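Side-chain contact in CLIP-associating protein 2 (Mus musculus, PDB 3WOZ), which probably binds tubulin through its TOG domains and contributes to the control of microtubule dynamics: residues 9-14 and 48-53. Numbering follows the deposited sequence.
Sequences EVLNRC and CEIFTR
Ile50 projects from helix 41-54 and sets its two branches against Leu11 and Cys14 of helix 7-14, joining neighbouring helices at the N-terminal end of a HEAT-repeat TOG domain. CA atoms come nearest at Cys14 and Ile50, 7.1 Å apart, and the two segments bury 147 Å² between them, about half of it on Ile50, which faces both Leu11 and Cys14. Its torsions explain the division of labour. With chi1 at -71°, CG1 lies anti to the carbonyl carbon and CG2 anti to the backbone N; chi2 of 165° then extends the longer branch, bringing CD1 to 3.9 Å from CB of Leu11. The shorter branch works separately: CG2 of Ile50 sits 3.9 Å from CB of Cys14, the methylene rather than the sulfur making the touch. Leu11 likewise meets Ile50 at the root of its side chain, while its side chain also touches Arg46 and Leu47, earlier on the same helix as Ile50. All three residues are buried, and no hydrogen bond crosses between the segments, which marks the join as apolar packing. Farther round helix 41-54, Phe51 packs on Leu26 and Leu29 of helix 19-34 and on Leu70 of helix 60-77, its ring edge-to-face with Phe66 and Phe73. Thr52 OG1 bonds back to Cys48 O over 2.7 Å, reaching that carbonyl from the face opposite Thr52 N, and also pairs with Trp84. Back at the helix pair, the closest approach is between CD1 of Ile50 and the backbone O of Leu11, 3.3 Å apart.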
ATOM      1  N   GLU A   9     -16.994   9.455 -21.768  1.00 60.90           N
ATOM      2  CA  GLU A   9     -18.182   9.802 -20.988  1.00 60.25           C
ATOM      3  C   GLU A   9     -18.229   9.103 -19.626  1.00 59.51           C
ATOM      4  O   GLU A   9     -18.613   9.717 -18.631  1.00 59.30           O
ATOM      5  CB  GLU A   9     -19.460   9.511 -21.791  1.00 60.37           C
ATOM      6  CG  GLU A   9     -20.779   9.800 -21.059  1.00 61.28           C
ATOM      7  CD  GLU A   9     -21.111  11.288 -20.935  1.00 62.67           C
ATOM      8  OE1 GLU A   9     -20.187  12.121 -20.790  1.00 63.03           O
ATOM      9  OE2 GLU A   9     -22.316  11.624 -20.974  1.00 63.38           O
ATOM     10  N   VAL A  10     -17.853   7.824 -19.591  1.00 58.67           N
ATOM     11  CA  VAL A  10     -17.776   7.081 -18.335  1.00 57.88           C
ATOM     12  C   VAL A  10     -16.818   7.787 -17.376  1.00 57.53           C
ATOM     13  O   VAL A  10     -17.151   8.009 -16.210  1.00 57.42           O
ATOM     14  CB  VAL A  10     -17.365   5.598 -18.551  1.00 57.87           C
ATOM     15  CG1 VAL A  10     -16.870   4.967 -17.254  1.00 57.38           C
ATOM     16  CG2 VAL A  10     -18.530   4.796 -19.103  1.00 57.44           C
ATOM     17  N   LEU A  11     -15.648   8.166 -17.889  1.00 57.12           N
ATOM     18  CA  LEU A  11     -14.639   8.867 -17.100  1.00 56.74           C
ATOM     19  C   LEU A  11     -15.120  10.253 -16.678  1.00 56.60           C
ATOM     20  O   LEU A  11     -14.813  10.704 -15.573  1.00 56.48           O
ATOM     21  CB  LEU A  11     -13.305   8.945 -17.856  1.00 56.54           C
ATOM     22  CG  LEU A  11     -12.608   7.613 -18.182  1.00 56.27           C
ATOM     23  CD1 LEU A  11     -11.303   7.847 -18.932  1.00 55.72           C
ATOM     24  CD2 LEU A  11     -12.355   6.779 -16.930  1.00 55.70           C
ATOM     25  N   ASN A  12     -15.887  10.908 -17.552  1.00 56.49           N
ATOM     26  CA  ASN A  12     -16.533  12.186 -17.231  1.00 56.41           C
ATOM     27  C   ASN A  12     -17.473  12.070 -16.032  1.00 56.02           C
ATOM     28  O   ASN A  12     -17.463  12.924 -15.148  1.00 56.01           O
ATOM     29  CB  ASN A  12     -17.310  12.735 -18.438  1.00 56.63           C
ATOM     30  CG  ASN A  12     -16.410  13.381 -19.486  1.00 57.27           C
ATOM     31  OD1 ASN A  12     -15.256  13.727 -19.220  1.00 58.36           O
ATOM     32  ND2 ASN A  12     -16.946  13.551 -20.688  1.00 58.29           N
ATOM     33  N   ARG A  13     -18.277  11.010 -16.015  1.00 55.66           N
ATOM     34  CA  ARG A  13     -19.219  10.762 -14.924  1.00 55.49           C
ATOM     35  C   ARG A  13     -18.501  10.451 -13.604  1.00 55.07           C
ATOM     36  O   ARG A  13     -18.957  10.865 -12.539  1.00 55.16           O
ATOM     37  CB  ARG A  13     -20.194   9.640 -15.294  1.00 55.68           C
ATOM     38  CG  ARG A  13     -21.174  10.000 -16.404  1.00 56.28           C
ATOM     39  CD  ARG A  13     -21.964   8.785 -16.868  1.00 57.91           C
ATOM     40  NE  ARG A  13     -22.983   9.156 -17.850  1.00 59.95           N
ATOM     41  CZ  ARG A  13     -23.919   8.336 -18.330  1.00 60.82           C
ATOM     42  NH1 ARG A  13     -23.983   7.069 -17.931  1.00 60.31           N
ATOM     43  NH2 ARG A  13     -24.800   8.790 -19.218  1.00 60.79           N
ATOM     44  N   CYS A  14     -17.377   9.743 -13.686  1.00 54.40           N
ATOM     45  CA  CYS A  14     -16.537   9.466 -12.519  1.00 53.90           C
ATOM     46  C   CYS A  14     -15.899  10.731 -11.945  1.00 53.99           C
ATOM     47  O   CYS A  14     -15.668  10.818 -10.737  1.00 53.93           O
ATOM     48  CB  CYS A  14     -15.438   8.462 -12.866  1.00 53.68           C
ATOM     49  SG  CYS A  14     -16.027   6.816 -13.267  1.00 52.30           S
ATOM     50  N   CYS A  48      -6.386   7.034 -13.776  1.00 44.64           N
ATOM     51  CA  CYS A  48      -5.507   7.036 -12.612  1.00 44.33           C
ATOM     52  C   CYS A  48      -5.585   8.351 -11.843  1.00 44.33           C
ATOM     53  O   CYS A  48      -5.519   8.357 -10.616  1.00 44.08           O
ATOM     54  CB  CYS A  48      -4.067   6.749 -13.016  1.00 44.08           C
ATOM     55  SG  CYS A  48      -3.810   5.040 -13.468  1.00 43.53           S
ATOM     56  N   GLU A  49      -5.735   9.450 -12.577  1.00 44.26           N
ATOM     57  CA  GLU A  49      -5.863  10.779 -11.979  1.00 44.43           C
ATOM     58  C   GLU A  49      -7.205  10.945 -11.269  1.00 43.90           C
ATOM     59  O   GLU A  49      -7.274  11.541 -10.189  1.00 43.99           O
ATOM     60  CB  GLU A  49      -5.650  11.867 -13.035  1.00 44.44           C
ATOM     61  CG  GLU A  49      -4.201  11.946 -13.523  1.00 46.43           C
ATOM     62  CD  GLU A  49      -4.025  12.773 -14.789  1.00 48.80           C
ATOM     63  OE1 GLU A  49      -5.033  13.291 -15.327  1.00 50.93           O
ATOM     64  OE2 GLU A  49      -2.871  12.900 -15.248  1.00 49.39           O
ATOM     65  N   ILE A  50      -8.260  10.404 -11.877  1.00 43.30           N
ATOM     66  CA  ILE A  50      -9.589  10.351 -11.270  1.00 42.89           C
ATOM     67  C   ILE A  50      -9.592   9.491  -9.999  1.00 42.53           C
ATOM     68  O   ILE A  50     -10.169   9.879  -8.982  1.00 42.30           O
ATOM     69  CB  ILE A  50     -10.642   9.818 -12.271  1.00 43.00           C
ATOM     70  CG1 ILE A  50     -10.907  10.862 -13.367  1.00 43.49           C
ATOM     71  CG2 ILE A  50     -11.948   9.443 -11.555  1.00 42.44           C
ATOM     72  CD1 ILE A  50     -11.635  10.317 -14.597  1.00 43.64           C
ATOM     73  N   PHE A  51      -8.936   8.334 -10.065  1.00 42.03           N
ATOM     74  CA  PHE A  51      -8.888   7.410  -8.937  1.00 41.48           C
ATOM     75  C   PHE A  51      -8.077   7.960  -7.765  1.00 41.59           C
ATOM     76  O   PHE A  51      -8.426   7.727  -6.608  1.00 41.26           O
ATOM     77  CB  PHE A  51      -8.351   6.040  -9.371  1.00 41.14           C
ATOM     78  CG  PHE A  51      -9.405   5.103  -9.907  1.00 40.55           C
ATOM     79  CD1 PHE A  51     -10.752   5.461  -9.919  1.00 40.10           C
ATOM     80  CD2 PHE A  51      -9.050   3.837 -10.362  1.00 40.77           C
ATOM     81  CE1 PHE A  51     -11.721   4.582 -10.395  1.00 39.45           C
ATOM     82  CE2 PHE A  51     -10.012   2.955 -10.835  1.00 40.63           C
ATOM     83  CZ  PHE A  51     -11.351   3.330 -10.849  1.00 39.86           C
ATOM     84  N   THR A  52      -6.999   8.682  -8.080  1.00 41.60           N
ATOM     85  CA  THR A  52      -6.184   9.367  -7.080  1.00 41.92           C
ATOM     86  C   THR A  52      -7.046  10.298  -6.224  1.00 42.28           C
ATOM     87  O   THR A  52      -6.943  10.290  -4.996  1.00 42.36           O
ATOM     88  CB  THR A  52      -5.029  10.163  -7.741  1.00 42.10           C
ATOM     89  OG1 THR A  52      -4.183   9.263  -8.466  1.00 41.66           O
ATOM     90  CG2 THR A  52      -4.186  10.902  -6.694  1.00 41.73           C
ATOM     91  N   ARG A  53      -7.903  11.075  -6.887  1.00 42.69           N
ATOM     92  CA  ARG A  53      -8.824  11.987  -6.208  0.50 42.83           C
ATOM     93  C   ARG A  53      -9.949  11.232  -5.500  1.00 42.88           C
ATOM     94  O   ARG A  53     -10.417  11.652  -4.436  1.00 42.70           O
ATOM     95  CB  ARG A  53      -9.409  13.000  -7.196  0.50 42.95           C
ATOM     96  CG  ARG A  53      -8.381  13.947  -7.806  0.50 43.42           C
ATOM     97  CD  ARG A  53      -9.054  15.154  -8.442  0.50 43.91           C
ATOM     98  NE  ARG A  53     -10.091  14.764  -9.392  0.50 43.68           N
ATOM     99  CZ  ARG A  53      -9.872  14.512 -10.678  0.50 43.67           C
ATOM    100  NH1 ARG A  53      -8.645  14.605 -11.176  0.50 43.85           N
ATOM    101  NH2 ARG A  53     -10.879  14.164 -11.465  0.50 43.57           N
TER